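Local structure of trichothecene 15-O-acetyltransferase TRI3 (Fusarium sporotrichioides, 3FOT) at residues R60-A65 / P173-V178; H126-A131 / F160-V165; R444-E449 / L460-I465. The protein transfers an acetyl group to the 15-hydroxyl of trichothecene intermediates during the biosynthesis of T-2 toxin and related sesquiterpene mycotoxins. All coordinates share one frame; numbering follows the deposited sequence.

Interaction 1 (R60-A65 / P173-V178); sequences RNIAPA and PQDATV
Asn61 meets the turn Pro173-Ala176 with both its backbone and its side chain, and is buried there. Its backbone N gives a nearly straight bond to Ala176 O (2.8 Å), and its backbone O accepts from Asp175 N. The side chain leaves the backbone toward the type II beta turn, with CG anti to the backbone N (chi1 178°). ND2 makes a weak bond to Pro173 O at 3.2 Å, the same oxygen that Ala176 N uses to close the turn, and another weak one to Ile172 O. On its other side OD1 accepts from Ala63 N at 3.0 Å, an Asx turn that bends the chain as strand 53-61 ends. One buried amide thus ties two turns together.

Toward solvent lie the exposed Gln174 and Asp175. Gln174 starts away from 60-65, but its chain bends at chi2 (-62°), turning CD back, and NE2 lies 2.6 Å from Ala63 O in a weak, bent bond; a water accepts from NE2 at 2.8 Å. At the opposite end Arg60 pairs with Thr177 as an antiparallel non-hydrogen-bonded pair. Its chain bends at chi3, and NH1 reaches Asp175 O at 2.7 Å, with the oxygen close to the guanidinium plane. The carboxylate of Asp175 stays apart: Arg60 NE is 5.4 Å from Asp175 OD1 and instead forms a salt bridge with Glu463.

The chemistry implies a junction of two strand ends held mainly by carbonyl oxygens, in which the arginine's charge is probably balanced mainly by Glu463 of strand 457-469.

Interaction 2 (H126-A131 / F160-V165); sequences HVQPTA and FLLSDV. With SO4 (sulfate ion), chain J.
His126, Val127, Gln128 and Pro129 run parallel to Phe160, Leu161, Leu162 and Ser163 in direct register, the strand axes inclined by 16°. The backbone bonds follow the staggered parallel pattern: Leu161 N to His126 O (2.8 Å), then Gln128 N to Leu161 O. Further along, Ser163 N to Gln128 O is weak at 3.4 Å. The last bond, Thr130 N to Ser163 O, has its donor well above the carbonyl plane, a sign that the pairing is distorted where the strands run out and Asp164 forms an inverse gamma turn.

Apolar contacts lie on both faces. On one, His126 and Phe160 both carry CG anti to the carbonyl carbon (chi1 -53° in His126), and the two side chains run alongside each other. Their rings, 29° apart in plane, are offset with little overlap; His126 CB touches Phe160 CD1 at 3.6 Å, and His126 CD2 touches Phe160 CE1 at the same distance. On this face Leu162 CD2 lies against CB and CG of Gln128, reaching as far as its amide carbon, and Thr130 CG2 packs beside Leu162 CB. Helix 134-147 packs here through Leu137 and Met141. On the other face Val127 CG1 meets Leu161 CD1 at 3.8 Å, beneath helix 71-88.

The bonds to an ion are made with a sulfate, likely a crystallisation additive. Val127 N binds its O1 at 2.9 Å, and His126 ND1 donates to O4 (3.0 Å) and O3 (3.2 Å), with the sulfur in the ring plane.

Backbone bonds and apolar packing thus hold a sheet edge whose outer strand can bind an anion; the sulfate would favour a protonated His126.

Interaction 3 (R444-E449 / L460-I465); sequences RFIPHE and LSVESI
Val462 is gripped at both its backbone polar atoms: its N gives His448 O the one hydrogen bond between the segments, at 2.8 Å with the donor tilted 32° from the carbonyl plane, and its O accepts from both Arg484 NE and Trp483 NE1. One residue on from His448, Glu449 and Ser461 form an antiparallel non-hydrogen-bonded pair, and Glu449 CA comes to 3.4 Å from Leu460 O in a CA-H...O contact. Val462 CG2, set beside its own backbone N, rests against Pro447 O at 3.4 Å.

The apolar part lies farther back. Ile446 and Ile465 reach toward each other tip to tip, the two CD1 methyls 3.8 Å apart, and Ile465 CD1 also touches Ile446 CG2. Trp483 of strand 477-483 packs on both isoleucines, and its ring meets that of His448 edge-to-face, while Glu443 takes a hydrogen bond from His448 NE2.

Glu463 and Ser464 both face Ser58, a classic beta bulge in strand 457-469. The segment 444-449 leads from strand 435-441 of one sheet into strand 449-452 at the edge of another; Phe445 packs on helix 191-205, whose Phe202 meets Val462, and strand 53-61 flanks 460-465.

From the N terminus, strand 53-61 leads into 60-65, whose partner 173-178 arrives more than a hundred residues later, so interaction 1 closes a long loop. Within that loop lies interaction 2, a shorter closure that spans helix 134-147 and pairs strands 125-129 and 158-163. The two meet where Ser163 OG bonds to Thr177 O and Val165 packs on Pro173. Interaction 3 follows in series, closing the short connection between the antiparallel neighbours 449-452 and 457-469; it touches interaction 1 through Arg60, bound to Glu463 and Ser461, but not interaction 2. All three belong to one mixed six-stranded sheet, with interactions 2 and 3 at its two edges and interaction 1 between.

Interaction 1 (R60-A65 / P173-V178)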
loop_
_atom_site.group_PDB
_atom_site.type_symbol
_atom_site.label_atom_id
_atom_site.label_comp_id
_atom_site.label_asym_id
_atom_site.label_seq_id
_atom_site.Cartn_x
_atom_site.Cartn_y
_atom_site.Cartn_z
ATOM N N ARG A 60 16.584 7.847 -12.944
ATOM C CA ARG A 60 17.858 8.138 -13.600
ATOM C C ARG A 60 17.696 9.392 -14.459
ATOM O O ARG A 60 16.711 9.539 -15.174
ATOM C CB ARG A 60 18.298 6.961 -14.461
ATOM C CG ARG A 60 19.666 7.160 -15.078
ATOM C CD ARG A 60 20.271 5.877 -15.676
ATOM N NE ARG A 60 20.207 4.710 -14.781
ATOM C CZ ARG A 60 21.085 4.410 -13.821
ATOM N NH1 ARG A 60 22.143 5.178 -13.584
ATOM N NH2 ARG A 60 20.910 3.312 -13.093
ATOM N N ASN A 61 18.683 10.277 -14.403
ATOM C CA ASN A 61 18.704 11.450 -15.236
ATOM C C ASN A 61 18.979 11.054 -16.692
ATOM O O ASN A 61 20.112 10.681 -17.041
ATOM C CB ASN A 61 19.752 12.454 -14.746
ATOM C CG ASN A 61 19.834 13.681 -15.650
ATOM O OD1 ASN A 61 19.014 13.837 -16.559
ATOM N ND2 ASN A 61 20.782 14.575 -15.370
ATOM N N ILE A 62 17.943 11.083 -17.520
ATOM C CA ILE A 62 18.109 10.761 -18.945
ATOM C C ILE A 62 17.814 11.965 -19.825
ATOM O O ILE A 62 17.593 11.847 -21.035
ATOM C CB ILE A 62 17.272 9.543 -19.392
ATOM C CG1 ILE A 62 15.771 9.754 -19.112
ATOM C CG2 ILE A 62 17.811 8.279 -18.742
ATOM C CD1 ILE A 62 14.865 8.868 -19.987
ATOM N N ALA A 63 17.811 13.132 -19.200
ATOM C CA ALA A 63 17.421 14.352 -19.860
ATOM C C ALA A 63 18.400 14.771 -20.972
ATOM O O ALA A 63 19.571 14.338 -20.975
ATOM C CB ALA A 63 17.289 15.461 -18.831
ATOM N N PRO A 64 17.921 15.633 -21.894
ATOM C CA PRO A 64 18.825 16.245 -22.869
ATOM C C PRO A 64 19.938 16.932 -22.089
ATOM O O PRO A 64 19.700 17.424 -20.981
ATOM C CB PRO A 64 17.958 17.305 -23.562
ATOM C CG PRO A 64 16.529 16.928 -23.306
ATOM C CD PRO A 64 16.532 16.112 -22.014
ATOM N N ALA A 65 21.142 16.969 -22.647
ATOM C CA ALA A 65 22.286 17.563 -21.936
ATOM C C ALA A 65 22.032 19.011 -21.496
ATOM O O ALA A 65 22.527 19.456 -20.448
ATOM C CB ALA A 65 23.525 17.493 -22.815
ATOM N N PRO A 173 24.555 14.828 -12.720
ATOM C CA PRO A 173 25.168 14.379 -13.958
ATOM C C PRO A 173 24.213 13.563 -14.839
ATOM O O PRO A 173 23.279 12.931 -14.324
ATOM C CB PRO A 173 26.323 13.513 -13.475
ATOM C CG PRO A 173 26.681 14.064 -12.126
ATOM C CD PRO A 173 25.322 14.404 -11.533
ATOM N N GLN A 174 24.470 13.562 -16.143
ATOM C CA GLN A 174 23.790 12.663 -17.065
ATOM C C GLN A 174 23.941 11.247 -16.534
ATOM O O GLN A 174 25.036 10.874 -16.102
ATOM C CB GLN A 174 24.438 12.738 -18.456
ATOM C CG GLN A 174 23.842 13.815 -19.335
ATOM C CD GLN A 174 22.368 13.544 -19.586
ATOM O OE1 GLN A 174 21.985 12.423 -19.943
ATOM N NE2 GLN A 174 21.537 14.541 -19.357
ATOM N N ASP A 175 22.833 10.503 -16.533
ATOM C CA ASP A 175 22.742 9.111 -16.054
ATOM C C ASP A 175 22.969 8.859 -14.573
ATOM O O ASP A 175 23.008 7.712 -14.144
ATOM C CB ASP A 175 23.573 8.172 -16.927
ATOM C CG ASP A 175 23.147 8.256 -18.370
ATOM O OD1 ASP A 175 21.933 8.052 -18.644
ATOM O OD2 ASP A 175 23.997 8.603 -19.215
ATOM N N ALA A 176 23.075 9.936 -13.797
ATOM C CA ALA A 176 23.105 9.817 -12.348
ATOM C C ALA A 176 21.702 9.477 -11.841
ATOM O O ALA A 176 20.701 9.781 -12.489
ATOM C CB ALA A 176 23.567 11.104 -11.728
ATOM N N THR A 177 21.676 8.833 -10.680
ATOM C CA THR A 177 20.449 8.414 -10.009
ATOM C C THR A 177 19.949 9.548 -9.124
ATOM O O THR A 177 20.738 10.221 -8.450
ATOM C CB THR A 177 20.792 7.171 -9.155
ATOM O OG1 THR A 177 21.042 6.084 -10.061
ATOM C CG2 THR A 177 19.690 6.798 -8.182
ATOM N N VAL A 178 18.642 9.784 -9.147
ATOM C CA VAL A 178 17.986 10.592 -8.126
ATOM C C VAL A 178 16.977 9.633 -7.485
ATOM O O VAL A 178 16.200 9.005 -8.202
ATOM C CB VAL A 178 17.221 11.791 -8.705
ATOM C CG1 VAL A 178 16.442 12.502 -7.598
ATOM C CG2 VAL A 178 18.178 12.796 -9.372
HETATM O O HOH W 1 21.161 16.907 -17.863
#

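Interaction 2 (H126-A131 / F160-V165)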
loop_
_atom_site.group_PDB
_atom_site.type_symbol
_atom_site.label_atom_id
_atom_site.label_comp_id
_atom_site.label_asym_id
_atom_site.label_seq_id
_atom_site.Cartn_x
_atom_site.Cartn_y
_atom_site.Cartn_z
ATOM N N HIS A 126 11.692 17.679 0.701
ATOM C CA HIS A 126 13.006 17.749 1.340
ATOM C C HIS A 126 14.072 17.206 0.419
ATOM O O HIS A 126 13.809 16.318 -0.381
ATOM C CB HIS A 126 12.960 16.925 2.618
ATOM C CG HIS A 126 11.828 17.316 3.509
ATOM N ND1 HIS A 126 11.807 18.517 4.181
ATOM C CD2 HIS A 126 10.647 16.713 3.774
ATOM C CE1 HIS A 126 10.667 18.626 4.843
ATOM N NE2 HIS A 126 9.952 17.540 4.624
ATOM N N VAL A 127 15.290 17.718 0.543
ATOM C CA VAL A 127 16.376 17.199 -0.275
ATOM C C VAL A 127 17.621 16.893 0.559
ATOM O O VAL A 127 17.845 17.499 1.638
ATOM C CB VAL A 127 16.778 18.172 -1.418
ATOM C CG1 VAL A 127 15.577 18.592 -2.238
ATOM C CG2 VAL A 127 17.532 19.385 -0.866
ATOM N N GLN A 128 18.418 15.951 0.069
ATOM C CA GLN A 128 19.683 15.608 0.718
ATOM C C GLN A 128 20.708 15.217 -0.332
ATOM O O GLN A 128 20.488 14.267 -1.066
ATOM C CB GLN A 128 19.537 14.396 1.645
ATOM C CG GLN A 128 18.561 14.488 2.786
ATOM C CD GLN A 128 18.644 13.272 3.704
ATOM O OE1 GLN A 128 19.635 12.527 3.690
ATOM N NE2 GLN A 128 17.601 13.067 4.509
ATOM N N PRO A 129 21.848 15.943 -0.402
ATOM C CA PRO A 129 22.977 15.411 -1.169
ATOM C C PRO A 129 23.601 14.283 -0.371
ATOM O O PRO A 129 24.154 14.526 0.707
ATOM C CB PRO A 129 23.944 16.601 -1.289
ATOM C CG PRO A 129 23.290 17.757 -0.635
ATOM C CD PRO A 129 22.138 17.247 0.202
ATOM N N THR A 130 23.488 13.060 -0.884
ATOM C CA THR A 130 23.853 11.853 -0.165
ATOM C C THR A 130 23.961 10.660 -1.113
ATOM O O THR A 130 23.310 10.637 -2.142
ATOM C CB THR A 130 22.796 11.504 0.950
ATOM O OG1 THR A 130 23.221 10.338 1.682
ATOM C CG2 THR A 130 21.401 11.255 0.330
ATOM N N ALA A 131 24.762 9.667 -0.741
ATOM C CA ALA A 131 24.804 8.400 -1.464
ATOM C C ALA A 131 23.763 7.376 -0.986
ATOM O O ALA A 131 23.613 6.340 -1.608
ATOM C CB ALA A 131 26.226 7.791 -1.412
ATOM N N PHE A 160 11.230 12.983 -0.133
ATOM C CA PHE A 160 12.652 13.228 0.073
ATOM C C PHE A 160 13.415 12.917 -1.197
ATOM O O PHE A 160 13.357 11.795 -1.686
ATOM C CB PHE A 160 13.192 12.342 1.198
ATOM C CG PHE A 160 12.518 12.567 2.508
ATOM C CD1 PHE A 160 13.054 13.461 3.427
ATOM C CD2 PHE A 160 11.365 11.845 2.839
ATOM C CE1 PHE A 160 12.432 13.680 4.642
ATOM C CE2 PHE A 160 10.741 12.042 4.057
ATOM C CZ PHE A 160 11.263 12.960 4.961
ATOM N N LEU A 161 14.109 13.918 -1.733
ATOM C CA LEU A 161 14.854 13.770 -2.996
ATOM C C LEU A 161 16.314 13.615 -2.620
ATOM O O LEU A 161 16.853 14.435 -1.873
ATOM C CB LEU A 161 14.682 15.009 -3.893
ATOM C CG LEU A 161 13.265 15.602 -4.077
ATOM C CD1 LEU A 161 13.284 16.937 -4.835
ATOM C CD2 LEU A 161 12.314 14.620 -4.714
ATOM N N LEU A 162 16.940 12.568 -3.118
ATOM C CA LEU A 162 18.296 12.230 -2.719
ATOM C C LEU A 162 19.110 12.047 -3.977
ATOM O O LEU A 162 18.644 11.440 -4.936
ATOM C CB LEU A 162 18.279 10.906 -1.948
ATOM C CG LEU A 162 17.224 10.708 -0.843
ATOM C CD1 LEU A 162 17.298 9.283 -0.310
ATOM C CD2 LEU A 162 17.416 11.747 0.260
ATOM N N SER A 163 20.338 12.545 -3.983
ATOM C CA SER A 163 21.232 12.264 -5.106
ATOM C C SER A 163 22.659 12.383 -4.598
ATOM O O SER A 163 22.951 13.229 -3.758
ATOM C CB SER A 163 21.008 13.210 -6.307
ATOM O OG SER A 163 21.681 12.730 -7.482
ATOM N N ASP A 164 23.534 11.536 -5.143
ATOM C CA ASP A 164 24.935 11.501 -4.709
ATOM C C ASP A 164 25.740 12.606 -5.399
ATOM O O ASP A 164 26.542 12.343 -6.299
ATOM C CB ASP A 164 25.549 10.135 -4.976
ATOM C CG ASP A 164 26.893 9.957 -4.288
ATOM O OD1 ASP A 164 27.289 10.820 -3.466
ATOM O OD2 ASP A 164 27.548 8.947 -4.589
ATOM N N VAL A 165 25.511 13.834 -4.955
ATOM C CA VAL A 165 26.198 15.014 -5.462
ATOM C C VAL A 165 26.718 15.772 -4.244
ATOM O O VAL A 165 26.310 15.467 -3.128
ATOM C CB VAL A 165 25.269 15.904 -6.332
ATOM C CG1 VAL A 165 24.921 15.202 -7.645
ATOM C CG2 VAL A 165 23.988 16.323 -5.560
HETATM S S SO4 J . 14.710 20.632 3.446
HETATM O O1 SO4 J . 15.280 20.178 2.153
HETATM O O2 SO4 J . 15.585 21.687 3.985
HETATM O O3 SO4 J . 13.347 21.147 3.316
HETATM O O4 SO4 J . 14.657 19.536 4.420
#

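Interaction 3 (R444-E449 / L460-I465)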
loop_
_atom_site.group_PDB
_atom_site.type_symbol
_atom_site.label_atom_id
_atom_site.label_comp_id
_atom_site.label_asym_id
_atom_site.label_seq_id
_atom_site.Cartn_x
_atom_site.Cartn_y
_atom_site.Cartn_z
ATOM N N ARG A 444 -0.199 0.694 -13.934
ATOM C CA ARG A 444 -1.553 1.184 -13.783
ATOM C C ARG A 444 -1.564 2.595 -13.231
ATOM O O ARG A 444 -2.475 3.351 -13.510
ATOM C CB ARG A 444 -2.372 0.262 -12.860
ATOM C CG ARG A 444 -2.553 -1.152 -13.374
ATOM C CD ARG A 444 -3.539 -1.909 -12.472
ATOM N NE ARG A 444 -2.893 -2.258 -11.208
ATOM C CZ ARG A 444 -3.522 -2.549 -10.069
ATOM N NH1 ARG A 444 -4.850 -2.500 -9.983
ATOM N NH2 ARG A 444 -2.799 -2.842 -8.998
ATOM N N PHE A 445 -0.548 2.946 -12.439
ATOM C CA PHE A 445 -0.594 4.164 -11.639
ATOM C C PHE A 445 0.531 5.165 -11.860
ATOM O O PHE A 445 0.328 6.355 -11.642
ATOM C CB PHE A 445 -0.584 3.778 -10.162
ATOM C CG PHE A 445 -1.561 2.696 -9.824
ATOM C CD1 PHE A 445 -2.901 2.839 -10.145
ATOM C CD2 PHE A 445 -1.128 1.531 -9.201
ATOM C CE1 PHE A 445 -3.821 1.838 -9.839
ATOM C CE2 PHE A 445 -2.046 0.509 -8.889
ATOM C CZ PHE A 445 -3.392 0.681 -9.213
ATOM N N ILE A 446 1.712 4.681 -12.239
ATOM C CA ILE A 446 2.934 5.525 -12.258
ATOM C C ILE A 446 3.547 5.422 -13.649
ATOM O O ILE A 446 3.679 4.325 -14.177
ATOM C CB ILE A 446 3.932 5.064 -11.171
ATOM C CG1 ILE A 446 3.293 5.260 -9.787
ATOM C CG2 ILE A 446 5.280 5.793 -11.272
ATOM C CD1 ILE A 446 4.038 4.561 -8.655
ATOM N N PRO A 447 3.947 6.565 -14.237
ATOM C CA PRO A 447 4.530 6.483 -15.573
ATOM C C PRO A 447 5.975 5.983 -15.609
ATOM O O PRO A 447 6.717 6.111 -14.634
ATOM C CB PRO A 447 4.475 7.929 -16.072
ATOM C CG PRO A 447 4.555 8.766 -14.825
ATOM C CD PRO A 447 3.888 7.951 -13.726
ATOM N N HIS A 448 6.389 5.433 -16.749
ATOM C CA HIS A 448 7.795 5.022 -16.894
ATOM C C HIS A 448 8.788 6.188 -16.896
ATOM O O HIS A 448 9.981 6.001 -16.561
ATOM C CB HIS A 448 7.994 4.264 -18.191
ATOM C CG HIS A 448 7.556 2.837 -18.140
ATOM N ND1 HIS A 448 7.572 2.027 -19.258
ATOM C CD2 HIS A 448 7.076 2.077 -17.126
ATOM C CE1 HIS A 448 7.164 0.813 -18.922
ATOM N NE2 HIS A 448 6.838 0.821 -17.640
ATOM N N GLU A 449 8.328 7.366 -17.307
ATOM C CA GLU A 449 9.203 8.538 -17.347
ATOM C C GLU A 449 8.514 9.787 -16.846
ATOM O O GLU A 449 7.272 9.919 -16.916
ATOM C CB GLU A 449 9.739 8.816 -18.772
ATOM C CG GLU A 449 10.430 7.665 -19.482
ATOM C CD GLU A 449 9.489 6.792 -20.302
ATOM O OE1 GLU A 449 8.328 7.182 -20.560
ATOM O OE2 GLU A 449 9.937 5.706 -20.717
ATOM N N LEU A 460 13.476 12.200 -16.579
ATOM C CA LEU A 460 13.885 11.213 -15.563
ATOM C C LEU A 460 13.230 9.879 -15.855
ATOM O O LEU A 460 12.034 9.817 -16.092
ATOM C CB LEU A 460 13.536 11.696 -14.143
ATOM C CG LEU A 460 14.390 12.888 -13.675
ATOM C CD1 LEU A 460 13.632 13.668 -12.580
ATOM C CD2 LEU A 460 15.707 12.420 -13.147
ATOM N N SER A 461 14.028 8.821 -15.878
ATOM C CA SER A 461 13.492 7.475 -16.096
ATOM C C SER A 461 13.139 6.888 -14.746
ATOM O O SER A 461 13.958 6.965 -13.808
ATOM C CB SER A 461 14.554 6.583 -16.736
ATOM O OG SER A 461 13.960 5.318 -17.018
ATOM N N VAL A 462 11.932 6.344 -14.615
ATOM C CA VAL A 462 11.551 5.715 -13.342
ATOM C C VAL A 462 11.990 4.262 -13.424
ATOM O O VAL A 462 11.321 3.449 -14.082
ATOM C CB VAL A 462 10.029 5.833 -13.033
ATOM C CG1 VAL A 462 9.717 5.259 -11.649
ATOM C CG2 VAL A 462 9.549 7.303 -13.113
ATOM N N GLU A 463 13.103 3.948 -12.763
ATOM C CA GLU A 463 13.770 2.635 -12.951
ATOM C C GLU A 463 13.200 1.553 -12.065
ATOM O O GLU A 463 12.988 0.421 -12.517
ATOM C CB GLU A 463 15.274 2.736 -12.725
ATOM C CG GLU A 463 15.914 3.690 -13.709
ATOM C CD GLU A 463 17.348 3.356 -14.003
ATOM O OE1 GLU A 463 18.087 2.982 -13.069
ATOM O OE2 GLU A 463 17.725 3.477 -15.185
ATOM N N SER A 464 12.955 1.906 -10.802
ATOM C CA SER A 464 12.500 0.898 -9.840
ATOM C C SER A 464 11.528 1.524 -8.859
ATOM O O SER A 464 11.613 2.722 -8.534
ATOM C CB SER A 464 13.688 0.266 -9.096
ATOM O OG SER A 464 14.305 1.214 -8.262
ATOM N N ILE A 465 10.589 0.702 -8.409
ATOM C CA ILE A 465 9.576 1.124 -7.463
ATOM C C ILE A 465 9.501 0.063 -6.384
ATOM O O ILE A 465 9.317 -1.119 -6.678
ATOM C CB ILE A 465 8.180 1.327 -8.119
ATOM C CG1 ILE A 465 8.249 2.344 -9.276
ATOM C CG2 ILE A 465 7.122 1.719 -7.056
ATOM C CD1 ILE A 465 6.928 2.509 -10.057
#